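PDB 3WQB: extracellular serine protease from Aeromonas sobria, which cleaves peptide bonds after paired basic residues, Lys-Lys or Lys-Arg, as a calcium-binding serine protease of the furin type and a probable virulence factor. Local coordinates for residues D79-I83 with D104-P108; N91-K97 with A139-N145; Y383-K389 with D454-S458; D488-V494 with R548-V554. The protein carries 1 engineered substitution. All coordinates share one frame; numbering follows the deposited sequence.

Interaction 1: D79-I83 with D104-P108; sequences DGLAI and DDPTP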
# COMPACT_ATOMS: atom_id res chain seq x y z
N ASP A 79 0.86 -4.65 13.75
CA ASP A 79 1.56 -5.64 14.57
C ASP A 79 1.05 -5.72 16.01
O ASP A 79 1.49 -6.57 16.78
CB ASP A 79 3.08 -5.39 14.54
CG ASP A 79 3.50 -4.14 15.32
OD1 ASP A 79 2.63 -3.43 15.88
OD2 ASP A 79 4.72 -3.89 15.39
N GLY A 80 0.10 -4.86 16.36
CA GLY A 80 -0.30 -4.71 17.75
C GLY A 80 -0.74 -3.29 18.06
O GLY A 80 -0.63 -2.39 17.22
N LEU A 81 -1.25 -3.10 19.27
CA LEU A 81 -1.61 -1.78 19.77
C LEU A 81 -1.63 -1.86 21.28
O LEU A 81 -2.38 -2.65 21.85
CB LEU A 81 -3.00 -1.36 19.24
CG LEU A 81 -3.64 -0.09 19.82
CD1 LEU A 81 -2.72 1.12 19.80
CD2 LEU A 81 -4.96 0.22 19.11
N ALA A 82 -0.79 -1.05 21.92
CA ALA A 82 -0.75 -1.00 23.38
C ALA A 82 -1.94 -0.16 23.87
O ALA A 82 -1.83 1.06 24.08
CB ALA A 82 0.56 -0.42 23.86
N ILE A 83 -3.08 -0.82 24.02
CA ILE A 83 -4.35 -0.15 24.29
C ILE A 83 -4.42 0.58 25.64
O ILE A 83 -5.28 1.44 25.82
CB ILE A 83 -5.57 -1.10 24.14
CG1 ILE A 83 -5.42 -2.35 25.03
CG2 ILE A 83 -5.78 -1.46 22.67
CD1 ILE A 83 -6.73 -3.07 25.28
N ASP A 104 -9.04 -9.84 23.75
CA ASP A 104 -9.44 -8.54 23.23
C ASP A 104 -8.34 -7.49 23.40
O ASP A 104 -8.58 -6.29 23.19
CB ASP A 104 -10.77 -8.08 23.84
CG ASP A 104 -10.66 -7.66 25.30
OD1 ASP A 104 -9.57 -7.75 25.89
OD2 ASP A 104 -11.70 -7.24 25.85
N ASP A 105 -7.15 -7.94 23.75
CA ASP A 105 -6.05 -7.03 24.04
C ASP A 105 -4.87 -7.29 23.10
O ASP A 105 -4.14 -8.25 23.28
CB ASP A 105 -5.62 -7.15 25.51
CG ASP A 105 -4.58 -6.11 25.91
OD1 ASP A 105 -3.98 -5.49 25.02
OD2 ASP A 105 -4.35 -5.91 27.13
N PRO A 106 -4.70 -6.42 22.08
CA PRO A 106 -3.65 -6.62 21.09
C PRO A 106 -2.30 -6.03 21.49
O PRO A 106 -1.47 -5.77 20.63
CB PRO A 106 -4.22 -5.89 19.86
CG PRO A 106 -4.96 -4.74 20.46
CD PRO A 106 -5.57 -5.29 21.74
N THR A 107 -2.07 -5.84 22.79
CA THR A 107 -0.79 -5.31 23.27
C THR A 107 0.33 -6.31 22.96
O THR A 107 0.20 -7.49 23.28
CB THR A 107 -0.85 -5.02 24.79
OG1 THR A 107 -1.85 -4.03 25.03
CG2 THR A 107 0.50 -4.52 25.32
N PRO A 108 1.41 -5.85 22.31
CA PRO A 108 2.51 -6.77 22.00
C PRO A 108 3.27 -7.25 23.22
O PRO A 108 3.32 -6.55 24.25
CB PRO A 108 3.45 -5.93 21.12
CG PRO A 108 2.69 -4.77 20.72
CD PRO A 108 1.62 -4.52 21.71
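P106 and I83 meet where two pieces of one long loop fold together, the loop that leads from strand 73-77 to helix 115-124 in the subtilisin domain; an Asx turn shapes the 104-108 piece. The P106 side chain starts toward 79-83. Its CG comes to 3.6 Å from L81 O, and its CD packs against I83 CG2 at 3.9 Å, the two side chains crossing at about a right angle. I83 divides its branches between neighbours. While CG2 takes the proline ring, the first torsion of 56° places CG1 between the backbone N and the carbonyl carbon and carries it to the D105 carboxylate, with CG1 at 3.5 Å from D105 OD1.

That carboxylate is not free to turn. T107 OG1 donates to D105 OD1 on its syn lone pair at 2.6 Å, and T107 N reaches the same oxygen from the anti side, 34° out of the carboxylate plane, which closes the Asx turn. I83 therefore lies against a group whose rotation is already fixed.

At the start of 79-83, G80 has no side chain to hold the loops apart, and its CA approaches P106 O to 3.3 Å. D79, next in sequence to the probable charge-relay residue D78, bonds through its carboxylate to the backbone N atoms of H115 and G116, tying the loop to the start of helix 115-124. The single hydrogen bond between the two pieces runs from L81 N to P106 O, 3.0 Å long, with the donor standing well above the carbonyl plane.

Interaction 2: N91-K97 with A139-N145; sequences NVRPGSK and AQLQGFN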
# COMPACT_ATOMS: atom_id res chain seq x y z
N ASN A 91 -9.00 6.92 23.63
CA ASN A 91 -9.51 6.80 22.27
C ASN A 91 -9.70 5.37 21.79
O ASN A 91 -10.07 5.15 20.64
CB ASN A 91 -8.63 7.59 21.30
CG ASN A 91 -8.86 9.09 21.40
OD1 ASN A 91 -9.88 9.54 21.96
ND2 ASN A 91 -7.93 9.88 20.88
N VAL A 92 -9.47 4.40 22.66
CA VAL A 92 -9.67 3.01 22.26
C VAL A 92 -11.13 2.66 22.47
O VAL A 92 -11.68 2.87 23.55
CB VAL A 92 -8.75 2.06 23.06
CG1 VAL A 92 -9.08 0.60 22.77
CG2 VAL A 92 -7.29 2.35 22.74
N ARG A 93 -11.77 2.12 21.44
CA ARG A 93 -13.14 1.64 21.61
C ARG A 93 -13.15 0.11 21.63
O ARG A 93 -12.19 -0.52 21.20
CB ARG A 93 -14.09 2.22 20.56
CG ARG A 93 -13.87 1.69 19.18
CD ARG A 93 -15.05 2.04 18.27
NE ARG A 93 -14.88 1.46 16.95
CZ ARG A 93 -15.75 0.66 16.33
NH1 ARG A 93 -16.92 0.34 16.89
NH2 ARG A 93 -15.47 0.20 15.12
N PRO A 94 -14.24 -0.50 22.13
CA PRO A 94 -14.27 -1.96 22.19
C PRO A 94 -14.18 -2.62 20.82
O PRO A 94 -14.61 -2.04 19.81
CB PRO A 94 -15.65 -2.25 22.79
CG PRO A 94 -15.97 -1.04 23.58
CD PRO A 94 -15.44 0.09 22.76
N GLY A 95 -13.61 -3.82 20.80
CA GLY A 95 -13.61 -4.64 19.59
C GLY A 95 -12.26 -5.08 19.06
O GLY A 95 -12.21 -5.90 18.16
N SER A 96 -11.17 -4.53 19.60
CA SER A 96 -9.84 -5.02 19.22
C SER A 96 -9.74 -6.52 19.44
O SER A 96 -10.41 -7.08 20.32
CB SER A 96 -8.76 -4.35 20.05
OG SER A 96 -8.68 -2.96 19.82
N LYS A 97 -8.88 -7.17 18.66
CA LYS A 97 -8.63 -8.60 18.83
C LYS A 97 -7.15 -8.92 18.70
O LYS A 97 -6.45 -8.46 17.77
CB LYS A 97 -9.44 -9.45 17.84
CG LYS A 97 -9.34 -10.95 18.13
CD LYS A 97 -10.27 -11.79 17.28
CE LYS A 97 -10.02 -13.27 17.55
NZ LYS A 97 -10.95 -14.11 16.76
N ALA A 139 -10.79 10.79 17.10
CA ALA A 139 -11.14 9.54 16.45
C ALA A 139 -11.00 8.37 17.43
O ALA A 139 -10.28 8.47 18.43
CB ALA A 139 -10.29 9.32 15.21
N GLN A 140 -11.70 7.27 17.15
CA GLN A 140 -11.68 6.09 18.02
C GLN A 140 -10.97 4.93 17.34
O GLN A 140 -11.21 4.66 16.17
CB GLN A 140 -13.09 5.68 18.42
CG GLN A 140 -13.81 6.71 19.28
CD GLN A 140 -13.79 6.37 20.76
OE1 GLN A 140 -12.88 6.74 21.48
NE2 GLN A 140 -14.82 5.66 21.21
N LEU A 141 -10.12 4.24 18.09
CA LEU A 141 -9.25 3.19 17.53
C LEU A 141 -9.64 1.78 17.95
O LEU A 141 -10.08 1.55 19.09
CB LEU A 141 -7.81 3.40 17.99
CG LEU A 141 -7.11 4.70 17.64
CD1 LEU A 141 -5.90 4.87 18.55
CD2 LEU A 141 -6.73 4.68 16.17
N GLN A 142 -9.45 0.85 17.02
CA GLN A 142 -9.34 -0.57 17.34
C GLN A 142 -8.02 -1.08 16.78
O GLN A 142 -7.53 -0.57 15.77
CB GLN A 142 -10.46 -1.37 16.69
CG GLN A 142 -11.83 -1.18 17.25
CD GLN A 142 -12.86 -1.87 16.37
OE1 GLN A 142 -12.64 -2.05 15.16
NE2 GLN A 142 -13.98 -2.26 16.97
N GLY A 143 -7.47 -2.11 17.42
CA GLY A 143 -6.24 -2.74 16.91
C GLY A 143 -6.43 -4.22 16.64
O GLY A 143 -7.10 -4.92 17.40
N PHE A 144 -5.83 -4.69 15.55
CA PHE A 144 -5.88 -6.10 15.18
C PHE A 144 -4.45 -6.46 14.79
O PHE A 144 -3.93 -5.94 13.81
CB PHE A 144 -6.85 -6.33 14.02
CG PHE A 144 -8.24 -5.89 14.32
CD1 PHE A 144 -9.10 -6.71 15.04
CD2 PHE A 144 -8.69 -4.64 13.91
CE1 PHE A 144 -10.40 -6.30 15.35
CE2 PHE A 144 -9.98 -4.23 14.21
CZ PHE A 144 -10.83 -5.05 14.94
N ASN A 145 -3.82 -7.33 15.59
CA ASN A 145 -2.39 -7.58 15.47
C ASN A 145 -2.01 -8.64 14.43
O ASN A 145 -1.26 -9.58 14.73
CB ASN A 145 -1.77 -7.89 16.85
CG ASN A 145 -2.28 -9.19 17.46
OD1 ASN A 145 -3.34 -9.68 17.09
ND2 ASN A 145 -1.52 -9.73 18.40
O HOH W 1 -12.35 2.03 15.86
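The R93 guanidinium and the Q142 amide lie stacked, their planes 13° apart, with Q142 NE2 3.4 Å above the guanidinium plane and over its centre. Water 1 sits at the guanidinium edge, in plane, accepting from R93 NE and donating to Q140 O. The amide works in its own plane: Q142 NE2 donates to P94 O at 2.9 Å, nearly straight. The F144 ring is met obliquely, G95 O coming to 3.4 Å from its CE1.

Loop 91-97 runs beside strand 140-144, an outermost strand of the parallel subtilisin sheet, and pairs with it in two separate places. At V92 with L141 the bonds are L141 N to N91 O, 2.7 Å, and R93 N to L141 O. Two residues out of step, K97 N bonds G143 O. Between the two pairings a side chain fills in for backbone: S96 OG, set beside its own N by a chi1 of -64°, accepts from G143 N at 2.8 Å in an almost linear bond.

R93 NH2 goes on to a salt bridge with D170 and a bond to N171, whose ND2 serves Q142 OE1; Q142 NE2 also reaches A167 O. With its protons directed at carbonyl oxygens, the amide can rest on the cation as a flat partner, and the charge of R93 is probably balanced mainly by D170.

Interaction 3: Y383-K389 with D454-S458; sequences YTSSTGK and DVGNS. With CA (calcium ion), chain D.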
# COMPACT_ATOMS: atom_id res chain seq x y z
N TYR A 383 19.22 3.36 -24.27
CA TYR A 383 19.68 2.11 -24.86
C TYR A 383 19.85 2.25 -26.36
O TYR A 383 19.39 3.22 -26.94
CB TYR A 383 18.73 0.95 -24.53
CG TYR A 383 17.36 1.00 -25.18
CD1 TYR A 383 16.32 1.69 -24.57
CD2 TYR A 383 17.10 0.32 -26.37
CE1 TYR A 383 15.05 1.73 -25.14
CE2 TYR A 383 15.82 0.34 -26.95
CZ TYR A 383 14.80 1.04 -26.32
OH TYR A 383 13.53 1.06 -26.87
N THR A 384 20.51 1.27 -26.96
CA THR A 384 20.69 1.23 -28.40
C THR A 384 19.90 0.03 -28.93
O THR A 384 20.07 -1.09 -28.45
CB THR A 384 22.19 1.11 -28.75
OG1 THR A 384 22.90 2.20 -28.15
CG2 THR A 384 22.43 1.12 -30.26
N SER A 385 19.05 0.29 -29.92
CA SER A 385 18.23 -0.75 -30.54
C SER A 385 19.06 -1.68 -31.43
O SER A 385 20.24 -1.43 -31.65
CB SER A 385 17.10 -0.12 -31.35
OG SER A 385 17.60 0.36 -32.60
N SER A 386 18.44 -2.73 -31.96
CA SER A 386 19.14 -3.68 -32.85
C SER A 386 19.50 -3.07 -34.21
O SER A 386 20.35 -3.61 -34.92
CB SER A 386 18.34 -4.97 -33.04
OG SER A 386 18.27 -5.70 -31.82
N THR A 387 18.87 -1.95 -34.55
CA THR A 387 19.20 -1.23 -35.78
C THR A 387 20.20 -0.11 -35.52
O THR A 387 20.54 0.66 -36.42
CB THR A 387 17.95 -0.66 -36.49
OG1 THR A 387 17.26 0.24 -35.61
CG2 THR A 387 17.02 -1.77 -36.93
N GLY A 388 20.68 -0.02 -34.28
CA GLY A 388 21.63 1.02 -33.90
C GLY A 388 21.00 2.39 -33.67
O GLY A 388 21.70 3.40 -33.67
N LYS A 389 19.68 2.43 -33.48
CA LYS A 389 19.01 3.68 -33.09
C LYS A 389 19.20 3.88 -31.58
O LYS A 389 18.83 3.01 -30.79
CB LYS A 389 17.52 3.64 -33.46
CG LYS A 389 16.75 4.93 -33.12
CD LYS A 389 15.32 4.90 -33.64
CE LYS A 389 14.42 3.97 -32.84
NZ LYS A 389 13.03 3.92 -33.38
N ASP A 454 13.98 -7.61 -28.22
CA ASP A 454 15.00 -7.07 -27.33
C ASP A 454 15.31 -5.64 -27.79
O ASP A 454 15.29 -5.36 -28.99
CB ASP A 454 16.25 -7.93 -27.42
CG ASP A 454 17.25 -7.65 -26.32
OD1 ASP A 454 16.87 -7.11 -25.25
OD2 ASP A 454 18.44 -7.99 -26.52
N VAL A 455 15.55 -4.74 -26.84
CA VAL A 455 15.90 -3.33 -27.14
C VAL A 455 15.10 -2.78 -28.33
O VAL A 455 15.65 -2.39 -29.36
CB VAL A 455 17.45 -3.10 -27.29
CG1 VAL A 455 18.12 -3.14 -25.94
CG2 VAL A 455 18.12 -4.09 -28.28
N GLY A 456 13.77 -2.74 -28.16
CA GLY A 456 12.88 -2.47 -29.29
C GLY A 456 13.01 -1.09 -29.88
O GLY A 456 13.30 -0.12 -29.18
N ASN A 457 12.80 -0.99 -31.19
CA ASN A 457 12.77 0.30 -31.86
C ASN A 457 11.56 1.14 -31.50
O ASN A 457 11.60 2.37 -31.57
CB ASN A 457 12.81 0.12 -33.38
CG ASN A 457 14.22 0.03 -33.90
OD1 ASN A 457 15.08 0.82 -33.51
ND2 ASN A 457 14.47 -0.92 -34.78
N SER A 458 10.48 0.46 -31.12
CA SER A 458 9.24 1.10 -30.72
C SER A 458 8.49 0.11 -29.84
O SER A 458 8.82 -1.08 -29.83
CB SER A 458 8.39 1.46 -31.95
OG SER A 458 7.98 0.31 -32.65
CA CA D . 16.34 -7.20 -23.04
O HOH W 2 15.76 -3.61 -31.78
O HOH W 3 16.04 -6.91 -31.13
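N457 reaches from its loop into the hairpin tip 385-389, and each atom of its side chain finds something there. CB passes K389 NZ at 3.8 Å. CG lies 3.5 Å from T387 OG1, and a chi1 of -87° turns the amide toward the two hydroxyls of the turn. OD1 accepts from S385 OG at 2.7 Å, the donor tilted 35° from the carbonyl plane; ND2 donates to T387 OG1 at 3.1 Å, close to the amide plane, and brushes T387 CG2.

That turn is the type I tip of the beta hairpin made by strands 379-384 and 390-396, reinforced by an ST turn in which S385 OG accepts from T387 N. N457 belongs to the P-domain loop that supplies D454 OD1 to a calcium ion, so the hairpin tip docks on the loop that holds a calcium ligand.

K389, its chain bent at chi3, folds its ammonium back to N457 O at 2.8 Å. On the hairpin strand, Y383 lays CD2 against V455 CB at 3.6 Å. Its hydroxyl, which also bonds R391, donates to G456 O at 2.6 Å, in the carbonyl plane. Water 2 joins S386 N to V455 O.

Interaction 4: D488-V494 with R548-V554; sequences DLLIELV and RLEVTDV. With CA (calcium ion), chain D.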
# COMPACT_ATOMS: atom_id res chain seq x y z
N ASP A 488 13.32 -5.74 -17.77
CA ASP A 488 13.59 -4.99 -19.00
C ASP A 488 12.36 -4.24 -19.51
O ASP A 488 12.49 -3.37 -20.37
CB ASP A 488 14.09 -5.92 -20.11
CG ASP A 488 15.52 -6.37 -19.90
OD1 ASP A 488 16.16 -5.92 -18.93
OD2 ASP A 488 16.00 -7.18 -20.73
N LEU A 489 11.18 -4.59 -19.00
CA LEU A 489 9.94 -4.10 -19.60
C LEU A 489 9.41 -2.80 -19.01
O LEU A 489 9.31 -2.63 -17.79
CB LEU A 489 8.86 -5.19 -19.57
CG LEU A 489 9.21 -6.50 -20.27
CD1 LEU A 489 8.07 -7.46 -20.10
CD2 LEU A 489 9.53 -6.30 -21.76
N LEU A 490 9.11 -1.88 -19.93
CA LEU A 490 8.41 -0.64 -19.65
C LEU A 490 6.98 -0.83 -20.16
O LEU A 490 6.76 -1.10 -21.35
CB LEU A 490 9.10 0.51 -20.39
CG LEU A 490 8.35 1.84 -20.52
CD1 LEU A 490 8.28 2.53 -19.18
CD2 LEU A 490 9.03 2.73 -21.54
N ILE A 491 6.00 -0.69 -19.26
CA ILE A 491 4.59 -0.85 -19.61
C ILE A 491 3.86 0.47 -19.39
O ILE A 491 3.88 1.02 -18.29
CB ILE A 491 3.94 -1.99 -18.79
CG1 ILE A 491 4.74 -3.29 -18.96
CG2 ILE A 491 2.46 -2.17 -19.14
CD1 ILE A 491 4.18 -4.49 -18.18
N GLU A 492 3.23 0.96 -20.45
CA GLU A 492 2.59 2.28 -20.46
C GLU A 492 1.19 2.19 -21.06
O GLU A 492 0.94 1.36 -21.93
CB GLU A 492 3.47 3.24 -21.26
CG GLU A 492 3.23 4.73 -21.06
CD GLU A 492 4.40 5.60 -21.52
OE1 GLU A 492 4.26 6.85 -21.46
OE2 GLU A 492 5.47 5.07 -21.93
N LEU A 493 0.31 3.06 -20.60
CA LEU A 493 -1.07 3.11 -21.08
C LEU A 493 -1.39 4.51 -21.59
O LEU A 493 -1.00 5.51 -20.97
CB LEU A 493 -2.04 2.73 -19.96
CG LEU A 493 -3.52 2.58 -20.31
CD1 LEU A 493 -3.75 1.42 -21.27
CD2 LEU A 493 -4.37 2.41 -19.06
N VAL A 494 -2.09 4.58 -22.73
CA VAL A 494 -2.45 5.85 -23.36
C VAL A 494 -3.97 5.96 -23.47
O VAL A 494 -4.64 5.03 -23.94
CB VAL A 494 -1.81 5.97 -24.78
CG1 VAL A 494 -2.00 7.38 -25.34
CG2 VAL A 494 -0.31 5.61 -24.78
N ARG A 548 -4.58 2.51 -25.44
CA ARG A 548 -3.48 1.73 -25.98
C ARG A 548 -2.48 1.30 -24.92
O ARG A 548 -2.00 2.13 -24.14
CB ARG A 548 -2.77 2.51 -27.09
CG ARG A 548 -1.60 1.78 -27.74
CD ARG A 548 -1.03 2.56 -28.91
NE ARG A 548 -0.27 3.75 -28.51
CZ ARG A 548 -0.68 5.00 -28.68
NH1 ARG A 548 -1.87 5.24 -29.22
NH2 ARG A 548 0.08 6.02 -28.29
N LEU A 549 -2.20 0.01 -24.87
CA LEU A 549 -1.13 -0.51 -24.03
C LEU A 549 0.16 -0.59 -24.83
O LEU A 549 0.15 -1.03 -25.98
CB LEU A 549 -1.48 -1.91 -23.51
CG LEU A 549 -0.53 -2.48 -22.46
CD1 LEU A 549 -0.77 -1.81 -21.10
CD2 LEU A 549 -0.70 -3.98 -22.36
N GLU A 550 1.26 -0.16 -24.22
CA GLU A 550 2.56 -0.18 -24.88
C GLU A 550 3.53 -0.93 -23.99
O GLU A 550 3.60 -0.65 -22.80
CB GLU A 550 3.06 1.26 -25.11
CG GLU A 550 2.28 2.02 -26.16
CD GLU A 550 2.87 3.38 -26.48
OE1 GLU A 550 3.83 3.83 -25.82
OE2 GLU A 550 2.37 4.00 -27.44
N VAL A 551 4.27 -1.88 -24.56
CA VAL A 551 5.28 -2.64 -23.82
C VAL A 551 6.58 -2.61 -24.62
O VAL A 551 6.56 -2.94 -25.81
CB VAL A 551 4.84 -4.11 -23.60
CG1 VAL A 551 5.91 -4.91 -22.87
CG2 VAL A 551 3.51 -4.17 -22.85
N THR A 552 7.68 -2.22 -23.99
CA THR A 552 8.98 -2.16 -24.65
C THR A 552 10.04 -2.81 -23.78
O THR A 552 10.07 -2.61 -22.57
CB THR A 552 9.43 -0.69 -24.90
OG1 THR A 552 8.35 0.06 -25.47
CG2 THR A 552 10.60 -0.65 -25.86
N ASP A 553 10.92 -3.60 -24.41
CA ASP A 553 12.13 -4.09 -23.76
C ASP A 553 13.20 -3.01 -23.97
O ASP A 553 13.57 -2.71 -25.10
CB ASP A 553 12.52 -5.44 -24.38
CG ASP A 553 13.85 -6.00 -23.87
OD1 ASP A 553 14.76 -5.24 -23.48
OD2 ASP A 553 14.00 -7.24 -23.88
N VAL A 554 13.67 -2.42 -22.87
CA VAL A 554 14.52 -1.23 -22.94
C VAL A 554 15.94 -1.46 -22.45
O VAL A 554 16.62 -0.51 -22.03
CB VAL A 554 13.88 -0.02 -22.18
CG1 VAL A 554 12.53 0.37 -22.79
CG2 VAL A 554 13.77 -0.30 -20.68
CA CA D . 16.34 -7.20 -23.04
O HOH W 4 6.42 0.70 -23.65
O HOH W 5 5.76 3.28 -23.99
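E550 OE2, which faces V494 CG2 across the strand pair, takes two donors from R548: NE at 2.9 Å and NH2 at 3.2 Å. The arginine comes side-on, the oxygen lying only 3° out of the guanidinium plane, and this salt bridge holds the flat group still. V494 packs over one guanidinium face, its CG2 at 3.6 Å from R548 NH2; the bend of R548 at chi3, 73°, lays the group alongside the valine.

The other carboxylate oxygen, E550 OE1, stands 4.4 Å from E492 OE2. Water 5 donates to both, and R500 forms salt bridges with both glutamates, which probably offsets the repulsion of two buried acids.

The strands are antiparallel and in continuous register, with hydrogen-bonded pairs L490-T552, E492-E550 and V494-R548. On the face that carries I491 and L549 the middle of the pair is apolar: I491 CG2 meets L549 CD1 at 3.8 Å, and L489 and V551 touch beside them. One end of the pair is a calcium site. D488 OD2 binds the ion at 2.3 Å, D553 with both its carboxylate oxygens; D454, A555, N578 and N579 complete the shell. R559 holds D488 OD1 in a salt bridge, and H483 also bonds the D553 carboxylate, second-shell grips on the ligands.

In the P-domain sheet, strand 545-553 lies between 460-466 and 489-494, and 489-494 is flanked on its far side by 500-502. The face bearing L489, L493 and L549 packs on strand 471-482 of the neighbouring sheet, while R500 of strand 500-502 serves the face with the glutamates.

From the N terminus, interaction 1 comes first, closing a loop of twenty residues between strand 73-77 and helix 115-124. Interaction 2 starts inside that loop, at 91-97, and ends beyond it on strand 140-144, so the two cross; they also touch, P106 packing on S96. Together they fasten the long loop to the edge of the subtilisin sheet. Far along the chain, interaction 3 joins the hairpin tip 383-389 to the P-domain loop 454-458, and interaction 4 follows in series, pairing two P-domain strands. These last two meet at the shared calcium ion. Nearest atoms of interactions 1 and 4 are about 32 Å apart.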